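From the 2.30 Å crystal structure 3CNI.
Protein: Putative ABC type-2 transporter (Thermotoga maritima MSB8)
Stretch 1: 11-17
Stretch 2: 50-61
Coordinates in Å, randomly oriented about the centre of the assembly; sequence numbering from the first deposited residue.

Stretch 1, residues 11-17: QKVAIVR
Stretch 2, residues 50-61: AVKKEKAPAIIV

Stretch 2 enters in a helix that begins earlier in the chain and includes Ala-50 to Lys-53. Val-51, its chi1 off-well at 149°, points sideways yet brings CG2 to 3.9 Å from CB of Ala-14, an apolar contact between helix and strand. Val-51 O accepts a hydrogen bond from Ala-56 N (2.9 Å), which fastens the turn to the helix. Lys-55 leaves helical geometry with positive phi (40/44), and its CB points away from stretch 1. Ala-56 (-75/153) turns back, its CB 3.6 Å from CB of Lys-12, and Pro-57 (-81/-22) leads into the strand, its CG 3.6 Å from OE1 of Gln-11.

From Ala-58 to Val-61 the chain is extended and runs parallel to the strand of stretch 1, with axes 26° apart and 4.7 Å at closest approach. Ala-58 O accepts from Ala-14 N (3.2 Å, 158°). Ile-59 (chi1 m, chi2 t) pairs with Ala-14, CA to CA 4.6 Å; its CG2 meets CG2 of Val-16 at 3.6 Å, on the face shared with Val-61. Ile-60 (m, t) points to the other face, where its CD1 lies 3.7 Å from CG1 of Val-13. Ile-60 forms two backbone hydrogen bonds, its N donating to Ala-14 O (2.8 Å) and its O accepting from Val-16 N (3.0 Å, N-H...O angle 176°), the alternation expected of parallel strands. Val-61 (t) pairs with Val-16 (t), their CG1 atoms 4.0 Å apart.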

# COMPACT_ATOMS: atom_id res chain seq x y z
N GLN A 11 3.11 10.91 -11.45
CA GLN A 11 1.62 10.62 -11.65
C GLN A 11 0.87 11.90 -11.48
O GLN A 11 1.21 12.72 -10.64
CB GLN A 11 1.00 9.61 -10.70
CG GLN A 11 1.44 8.18 -10.82
CD GLN A 11 1.20 7.57 -12.16
OE1 GLN A 11 0.10 7.64 -12.70
NE2 GLN A 11 2.24 6.94 -12.71
N LYS A 12 -0.16 12.00 -12.29
CA LYS A 12 -1.04 13.15 -12.36
C LYS A 12 -2.26 12.79 -11.52
O LYS A 12 -2.90 11.75 -11.73
CB LYS A 12 -1.41 13.47 -13.82
CG LYS A 12 -0.39 14.36 -14.56
CD LYS A 12 0.57 13.59 -15.49
CE LYS A 12 1.96 14.29 -15.58
N VAL A 13 -2.54 13.65 -10.55
CA VAL A 13 -3.63 13.49 -9.62
C VAL A 13 -4.32 14.85 -9.34
O VAL A 13 -3.67 15.85 -9.26
CB VAL A 13 -3.08 12.87 -8.28
CG1 VAL A 13 -4.15 12.76 -7.24
CG2 VAL A 13 -2.41 11.50 -8.53
N ALA A 14 -5.65 14.86 -9.25
CA ALA A 14 -6.44 15.96 -8.70
C ALA A 14 -6.69 15.69 -7.24
O ALA A 14 -7.11 14.59 -6.87
CB ALA A 14 -7.76 16.10 -9.40
N ILE A 15 -6.44 16.70 -6.41
CA ILE A 15 -6.82 16.67 -4.99
C ILE A 15 -8.00 17.59 -4.77
O ILE A 15 -7.98 18.74 -5.11
CB ILE A 15 -5.67 17.06 -4.09
CG1 ILE A 15 -4.42 16.22 -4.41
CG2 ILE A 15 -6.06 16.93 -2.56
CD1 ILE A 15 -3.09 16.95 -3.98
N VAL A 16 -9.06 17.03 -4.23
CA VAL A 16 -10.30 17.76 -3.92
C VAL A 16 -10.44 17.77 -2.37
O VAL A 16 -10.62 16.73 -1.75
CB VAL A 16 -11.51 17.02 -4.52
CG1 VAL A 16 -12.79 17.49 -3.88
CG2 VAL A 16 -11.54 17.17 -5.99
N ARG A 17 -10.25 18.91 -1.75
CA ARG A 17 -10.28 18.96 -0.27
C ARG A 17 -11.50 19.69 0.10
O ARG A 17 -11.64 20.83 -0.25
CB ARG A 17 -9.06 19.63 0.35
CG ARG A 17 -9.18 19.68 1.93
CD ARG A 17 -7.89 20.04 2.65
NE ARG A 17 -7.28 21.24 2.10
CZ ARG A 17 -7.73 22.45 2.29
NH1 ARG A 17 -7.08 23.45 1.74
NH2 ARG A 17 -8.78 22.67 3.05
N ALA A 50 -10.47 18.54 -14.95
CA ALA A 50 -9.01 18.55 -15.12
C ALA A 50 -8.48 17.13 -15.37
O ALA A 50 -7.51 16.96 -16.11
CB ALA A 50 -8.30 19.20 -13.92
N VAL A 51 -9.14 16.12 -14.82
CA VAL A 51 -8.69 14.74 -14.93
C VAL A 51 -8.98 14.16 -16.32
O VAL A 51 -8.15 13.51 -16.93
CB VAL A 51 -9.29 13.84 -13.81
CG1 VAL A 51 -9.46 12.50 -14.31
CG2 VAL A 51 -8.39 13.87 -12.54
N LYS A 52 -10.18 14.43 -16.83
CA LYS A 52 -10.61 13.95 -18.13
C LYS A 52 -9.82 14.69 -19.23
O LYS A 52 -9.51 14.15 -20.28
CB LYS A 52 -12.15 14.10 -18.28
CG LYS A 52 -12.98 13.18 -17.30
CD LYS A 52 -14.44 12.78 -17.80
CE LYS A 52 -14.92 11.48 -16.99
NZ LYS A 52 -16.33 10.82 -17.12
N LYS A 53 -9.48 15.93 -18.96
CA LYS A 53 -8.74 16.76 -19.91
C LYS A 53 -7.32 16.27 -20.02
O LYS A 53 -6.73 16.21 -21.07
CB LYS A 53 -8.71 18.20 -19.39
CG LYS A 53 -7.94 19.18 -20.23
CD LYS A 53 -8.89 20.20 -20.89
N GLU A 54 -6.81 15.93 -18.88
CA GLU A 54 -5.40 15.64 -18.67
C GLU A 54 -5.14 14.15 -18.91
O GLU A 54 -4.00 13.68 -18.89
CB GLU A 54 -5.07 15.97 -17.21
CG GLU A 54 -3.63 16.32 -16.97
CD GLU A 54 -3.32 17.67 -17.52
OE1 GLU A 54 -3.95 18.04 -18.53
OE2 GLU A 54 -2.47 18.40 -16.95
N LYS A 55 -6.23 13.43 -19.12
CA LYS A 55 -6.23 11.99 -18.99
C LYS A 55 -5.40 11.51 -17.78
O LYS A 55 -4.67 10.51 -17.86
CB LYS A 55 -5.74 11.29 -20.26
CG LYS A 55 -6.48 11.73 -21.60
CD LYS A 55 -7.95 11.33 -21.58
CE LYS A 55 -8.77 12.07 -22.66
N ALA A 56 -5.56 12.18 -16.63
CA ALA A 56 -4.97 11.71 -15.36
C ALA A 56 -5.74 10.53 -14.81
O ALA A 56 -6.91 10.35 -15.14
CB ALA A 56 -4.94 12.81 -14.36
N PRO A 57 -5.08 9.66 -14.04
CA PRO A 57 -5.69 8.44 -13.51
C PRO A 57 -6.58 8.58 -12.24
O PRO A 57 -7.38 7.71 -12.01
CB PRO A 57 -4.48 7.53 -13.16
CG PRO A 57 -3.36 8.56 -12.80
CD PRO A 57 -3.66 9.80 -13.66
N ALA A 58 -6.44 9.61 -11.40
CA ALA A 58 -7.15 9.60 -10.12
C ALA A 58 -7.44 10.96 -9.61
O ALA A 58 -6.67 11.89 -9.84
CB ALA A 58 -6.31 8.86 -9.07
N ILE A 59 -8.56 11.05 -8.88
CA ILE A 59 -8.87 12.15 -7.96
C ILE A 59 -8.84 11.58 -6.55
O ILE A 59 -9.43 10.58 -6.31
CB ILE A 59 -10.31 12.74 -8.17
CG1 ILE A 59 -10.54 13.13 -9.63
CG2 ILE A 59 -10.55 13.91 -7.22
CD1 ILE A 59 -11.96 13.56 -9.95
N ILE A 60 -8.10 12.23 -5.65
CA ILE A 60 -8.10 11.93 -4.21
C ILE A 60 -8.97 12.96 -3.47
O ILE A 60 -8.82 14.13 -3.66
CB ILE A 60 -6.65 11.89 -3.68
CG1 ILE A 60 -5.92 10.66 -4.32
CG2 ILE A 60 -6.63 11.77 -2.22
CD1 ILE A 60 -4.38 10.65 -4.15
N VAL A 61 -9.99 12.49 -2.77
CA VAL A 61 -10.89 13.40 -2.07
C VAL A 61 -10.66 13.29 -0.58
O VAL A 61 -10.71 12.19 0.01
CB VAL A 61 -12.42 13.18 -2.42
CG1 VAL A 61 -13.31 14.23 -1.67
CG2 VAL A 61 -12.64 13.20 -3.95